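Long-range contact in phycoerythrin alpha-2 chain (PDB 1XG0), which harvests light for photosynthesis as a subunit of a phycobiliprotein complex that carries covalently bound tetrapyrrole chromophores: residues A6-I11 and V45-S50. Residues are numbered along the deposited sequence; the frame is centred on the assembly and turned at random.
Sequences AKAPVI and VKIEVS. With PEB (phycoerythrobilin), chain O.
Ala-8 and Val-45 form a hydrogen-bonded pair where strands 7-15 and 38-46 of the antiparallel two-stranded sheet meet at one end. Ala-8 N reaches Val-45 O at 3.0 Å, and Val-45 N returns to Ala-8 O at 3.1 Å. A third backbone bond, nearly straight at 171°, runs from Ile-47 N to Ala-6 O; this bond and Ala-8 N to Val-45 O flank the non-hydrogen-bonded pair Lys-7 and Lys-46. Past the Ala-6 to Ile-47 bond the segments part: 45-50 leads to helix 51-64, N-capped by Ser-50, whose OG is hydrogen-bonded to Thr-53 N. Lys-7 and Lys-46 share one face, where CG of Lys-7 lies 4.0 Å from CA of Lys-46 while both extended chains carry their ammonium groups away. Val-45 and Ala-8 point to the other face; Val-10, directed at the partner segment, crosses Val-45 obliquely, CG2 of Val-10 packing on CB of Val-45 at 3.6 Å. With CG1 beside the backbone N (chi1 -56°), Ile-47 lays CG1 against CB of Ala-8 (3.9 Å) and its CD1 touches CG2 of Val-10. An alanine at Ile-47 would keep the backbone bond but probably leave a gap beside Ala-8 CB and Val-10 CG2. Ile-47 also packs on an acidic side chain of another protein chain. Ala-6 links sheet and pigment: its O accepts from Ile-47, and its N donates a 2.8 Å hydrogen bond to OD of phycoerythrobilin.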
ATOM      1  N   ALA B   6       9.360 -17.837  -9.474  1.00  6.75           N
ATOM      2  CA  ALA B   6       8.645 -16.705  -8.901  1.00  7.03           C
ATOM      3  C   ALA B   6       7.577 -17.132  -7.877  1.00  6.64           C
ATOM      4  O   ALA B   6       6.761 -16.300  -7.477  1.00  8.37           O
ATOM      5  CB  ALA B   6       8.078 -15.752  -9.933  1.00  7.98           C
ATOM      6  N   LYS B   7       7.664 -18.383  -7.402  1.00  6.89           N
ATOM      7  CA  LYS B   7       6.764 -18.828  -6.341  1.00  7.23           C
ATOM      8  C   LYS B   7       7.353 -18.483  -4.972  1.00  7.62           C
ATOM      9  O   LYS B   7       8.571 -18.452  -4.799  1.00  8.65           O
ATOM     10  CB  LYS B   7       6.506 -20.343  -6.450  1.00  8.23           C
ATOM     11  CG  LYS B   7       5.742 -20.688  -7.704  1.00  9.26           C
ATOM     12  CD  LYS B   7       5.642 -22.188  -7.802  1.00 13.63           C
ATOM     13  CE  LYS B   7       4.835 -22.586  -8.968  1.00 16.92           C
ATOM     14  NZ  LYS B   7       4.568 -24.055  -8.953  1.00 20.21           N
ATOM     15  N   ALA B   8       6.473 -18.294  -4.008  1.00  6.45           N
ATOM     16  CA  ALA B   8       6.902 -18.072  -2.628  1.00  6.06           C
ATOM     17  C   ALA B   8       5.770 -18.585  -1.732  1.00  6.16           C
ATOM     18  O   ALA B   8       4.602 -18.689  -2.136  1.00  6.72           O
ATOM     19  CB  ALA B   8       7.178 -16.612  -2.366  1.00  6.77           C
ATOM     20  N   PRO B   9       6.110 -18.825  -0.448  1.00  6.12           N
ATOM     21  CA  PRO B   9       5.074 -19.246   0.529  1.00  7.04           C
ATOM     22  C   PRO B   9       4.243 -18.024   0.965  1.00  6.09           C
ATOM     23  O   PRO B   9       4.770 -17.101   1.611  1.00  6.68           O
ATOM     24  CB  PRO B   9       5.892 -19.807   1.690  1.00  7.90           C
ATOM     25  CG  PRO B   9       7.238 -19.158   1.560  1.00  8.77           C
ATOM     26  CD  PRO B   9       7.462 -18.959   0.102  1.00  6.91           C
ATOM     27  N   VAL B  10       2.968 -18.034   0.617  1.00  6.03           N
ATOM     28  CA  VAL B  10       2.021 -17.040   1.080  1.00  5.12           C
ATOM     29  C   VAL B  10       1.397 -17.586   2.368  1.00  5.42           C
ATOM     30  O   VAL B  10       0.727 -18.643   2.360  1.00  5.72           O
ATOM     31  CB  VAL B  10       0.947 -16.713   0.050  1.00  5.93           C
ATOM     32  CG1 VAL B  10      -0.120 -15.786   0.606  1.00  6.80           C
ATOM     33  CG2 VAL B  10       1.588 -16.091  -1.213  1.00  7.11           C
ATOM     34  N   ILE B  11       1.619 -16.887   3.455  1.00  5.18           N
ATOM     35  CA  ILE B  11       1.098 -17.242   4.784  1.00  4.85           C
ATOM     36  C   ILE B  11      -0.069 -16.336   5.074  1.00  4.80           C
ATOM     37  O   ILE B  11      -0.010 -15.101   4.900  1.00  5.67           O
ATOM     38  CB  ILE B  11       2.188 -17.041   5.835  1.00  5.44           C
ATOM     39  CG1 ILE B  11       3.372 -17.949   5.573  1.00  6.45           C
ATOM     40  CG2 ILE B  11       1.642 -17.246   7.242  1.00  5.67           C
ATOM     41  CD1 ILE B  11       4.664 -17.506   6.268  1.00  7.29           C
ATOM     42  N   VAL B  45       2.488 -19.969  -4.022  1.00  6.90           N
ATOM     43  CA  VAL B  45       1.772 -19.101  -4.952  1.00  6.68           C
ATOM     44  C   VAL B  45       2.784 -18.442  -5.864  1.00  6.23           C
ATOM     45  O   VAL B  45       3.794 -17.929  -5.386  1.00  6.75           O
ATOM     46  CB  VAL B  45       0.944 -18.022  -4.201  1.00  7.54           C
ATOM     47  CG1 VAL B  45       0.258 -17.096  -5.126  1.00  9.76           C
ATOM     48  CG2 VAL B  45      -0.049 -18.694  -3.229  1.00  8.70           C
ATOM     49  N   LYS B  46       2.500 -18.392  -7.174  1.00  7.08           N
ATOM     50  CA  LYS B  46       3.284 -17.553  -8.067  1.00  7.76           C
ATOM     51  C   LYS B  46       3.001 -16.083  -7.751  1.00  6.55           C
ATOM     52  O   LYS B  46       1.846 -15.590  -7.800  1.00  8.40           O
ATOM     53  CB  LYS B  46       2.910 -17.868  -9.520  1.00  9.39           C
ATOM     54  CG  LYS B  46       3.821 -17.134 -10.488  1.00 11.86           C
ATOM     55  CD  LYS B  46       3.438 -17.400 -11.930  1.00 15.12           C
ATOM     56  CE  LYS B  46       4.380 -16.805 -12.900  1.00 19.02           C
ATOM     57  NZ  LYS B  46       3.916 -17.082 -14.323  1.00 21.78           N
ATOM     58  N   ILE B  47       4.068 -15.363  -7.428  1.00  6.07           N
ATOM     59  CA  ILE B  47       3.931 -13.962  -7.041  1.00  5.53           C
ATOM     60  C   ILE B  47       3.873 -13.119  -8.323  1.00  6.03           C
ATOM     61  O   ILE B  47       4.780 -13.196  -9.167  1.00  6.96           O
ATOM     62  CB  ILE B  47       5.108 -13.537  -6.162  1.00  5.39           C
ATOM     63  CG1 ILE B  47       5.227 -14.453  -4.924  1.00  5.91           C
ATOM     64  CG2 ILE B  47       4.961 -12.079  -5.757  1.00  5.96           C
ATOM     65  CD1 ILE B  47       3.946 -14.628  -4.112  1.00  5.90           C
ATOM     66  N   GLU B  48       2.808 -12.333  -8.436  1.00  6.36           N
ATOM     67  CA  GLU B  48       2.532 -11.505  -9.591  1.00  7.11           C
ATOM     68  C   GLU B  48       2.278 -10.072  -9.151  1.00  6.02           C
ATOM     69  O   GLU B  48       1.579  -9.825  -8.166  1.00  7.06           O
ATOM     70  CB  GLU B  48       1.322 -12.032 -10.381  1.00 10.65           C
ATOM     71  CG  GLU B  48       1.529 -13.433 -10.946  1.00 14.01           C
ATOM     72  CD  GLU B  48       0.825 -13.633 -12.280  1.00 19.72           C
ATOM     73  OE1 GLU B  48      -0.404 -13.908 -12.228  1.00 19.66           O
ATOM     74  OE2 GLU B  48       1.452 -13.500 -13.405  1.00 27.74           O
ATOM     75  N   VAL B  49       2.783  -9.140  -9.952  1.00  5.76           N
ATOM     76  CA  VAL B  49       2.555  -7.705  -9.762  1.00  5.51           C
ATOM     77  C   VAL B  49       2.031  -7.164 -11.072  1.00  5.77           C
ATOM     78  O   VAL B  49       2.618  -7.428 -12.139  1.00  6.92           O
ATOM     79  CB  VAL B  49       3.835  -6.969  -9.319  1.00  6.27           C
ATOM     80  CG1 VAL B  49       3.613  -5.469  -9.257  1.00  6.32           C
ATOM     81  CG2 VAL B  49       4.260  -7.496  -7.955  1.00  6.90           C
ATOM     82  N   SER B  50       0.951  -6.394 -11.000  1.00  5.77           N
ATOM     83  CA  SER B  50       0.281  -5.898 -12.176  1.00  5.94           C
ATOM     84  C   SER B  50       0.924  -4.625 -12.746  1.00  5.97           C
ATOM     85  O   SER B  50       1.657  -3.907 -12.076  1.00  5.98           O
ATOM     86  CB  SER B  50      -1.157  -5.556 -11.838  1.00  6.99           C
ATOM     87  OG  SER B  50      -1.200  -4.410 -10.983  1.00  6.41           O
TER
HETATM   88  CHC PEB O 282      14.595 -13.661  -8.807  1.00  7.21           C
HETATM   89  NC  PEB O 282      14.494 -11.816 -10.479  1.00  6.38           N
HETATM   90  C1C PEB O 282      14.522 -11.619 -11.851  1.00  6.96           C
HETATM   91  C2C PEB O 282      14.653 -12.907 -12.444  1.00  8.05           C
HETATM   92  C3C PEB O 282      14.697 -13.842 -11.442  1.00  7.60           C
HETATM   93  C4C PEB O 282      14.607 -13.141 -10.205  1.00  7.30           C
HETATM   94  CMC PEB O 282      14.882 -15.319 -11.557  1.00  8.59           C
HETATM   95  CAC PEB O 282      14.712 -13.212 -13.918  1.00  8.98           C
HETATM   96  CBC PEB O 282      13.465 -13.920 -14.440  1.00 10.50           C
HETATM   97  CGC PEB O 282      12.212 -13.148 -14.192  1.00 11.04           C
HETATM   98  O1C PEB O 282      12.190 -11.883 -14.144  1.00 11.34           O
HETATM   99  O2C PEB O 282      11.160 -13.835 -14.000  1.00 14.27           O
HETATM  100  ND  PEB O 282      12.612 -15.166  -8.986  1.00  6.68           N
HETATM  101  C1D PEB O 282      13.171 -14.029  -8.274  1.00  6.40           C
HETATM  102  C2D PEB O 282      13.280 -14.557  -6.857  1.00  6.79           C
HETATM  103  C3D PEB O 282      12.898 -15.839  -6.811  1.00  6.30           C
HETATM  104  C4D PEB O 282      12.453 -16.237  -8.184  1.00  6.75           C
HETATM  105  CMD PEB O 282      13.728 -13.658  -5.753  1.00  7.11           C
HETATM  106  CAD PEB O 282      12.917 -16.727  -5.648  1.00  7.31           C
HETATM  107  CBD PEB O 282      12.412 -17.969  -5.557  1.00  8.40           C
HETATM  108  OD  PEB O 282      11.999 -17.347  -8.531  1.00  7.74           O
HETATM  109  NA  PEB O 282      15.586  -4.301 -10.034  1.00  5.21           N
HETATM  110  C1A PEB O 282      16.059  -3.184  -9.361  1.00  5.64           C
HETATM  111  C2A PEB O 282      15.937  -3.397  -7.887  1.00  5.39           C
HETATM  112  C3A PEB O 282      15.216  -4.775  -7.766  1.00  4.92           C
HETATM  113  C4A PEB O 282      15.108  -5.255  -9.196  1.00  5.48           C
HETATM  114  CMA PEB O 282      17.301  -3.320  -7.204  1.00  5.57           C
HETATM  115  CBA PEB O 282      14.179  -4.370  -5.493  1.00  5.30           C
HETATM  116  OA  PEB O 282      16.520  -2.193  -9.898  1.00  6.04           O
HETATM  117  CHA PEB O 282      14.671  -6.531  -9.494  1.00  5.27           C
HETATM  118  CAA PEB O 282      13.904  -4.730  -6.959  1.00  4.75           C
HETATM  119  NB  PEB O 282      14.549  -8.577 -10.779  1.00  5.26           N
HETATM  120  C1B PEB O 282      14.537  -7.221 -10.771  1.00  5.29           C
HETATM  121  C2B PEB O 282      14.401  -6.767 -12.121  1.00  5.48           C
HETATM  122  C3B PEB O 282      14.402  -7.913 -12.915  1.00  6.08           C
HETATM  123  C4B PEB O 282      14.443  -9.049 -12.073  1.00  5.85           C
HETATM  124  CHB PEB O 282      14.480 -10.376 -12.511  1.00  6.50           C
HETATM  125  CMB PEB O 282      14.201  -5.385 -12.626  1.00  5.87           C
HETATM  126  CAB PEB O 282      14.294  -7.921 -14.425  1.00  7.23           C
HETATM  127  CBB PEB O 282      12.953  -8.168 -15.046  1.00  9.19           C
HETATM  128  CGB PEB O 282      12.762  -8.048 -16.526  1.00 10.09           C
HETATM  129  O1B PEB O 282      13.580  -7.366 -17.217  1.00 12.49           O
HETATM  130  O2B PEB O 282      11.772  -8.707 -17.024  1.00 10.25           O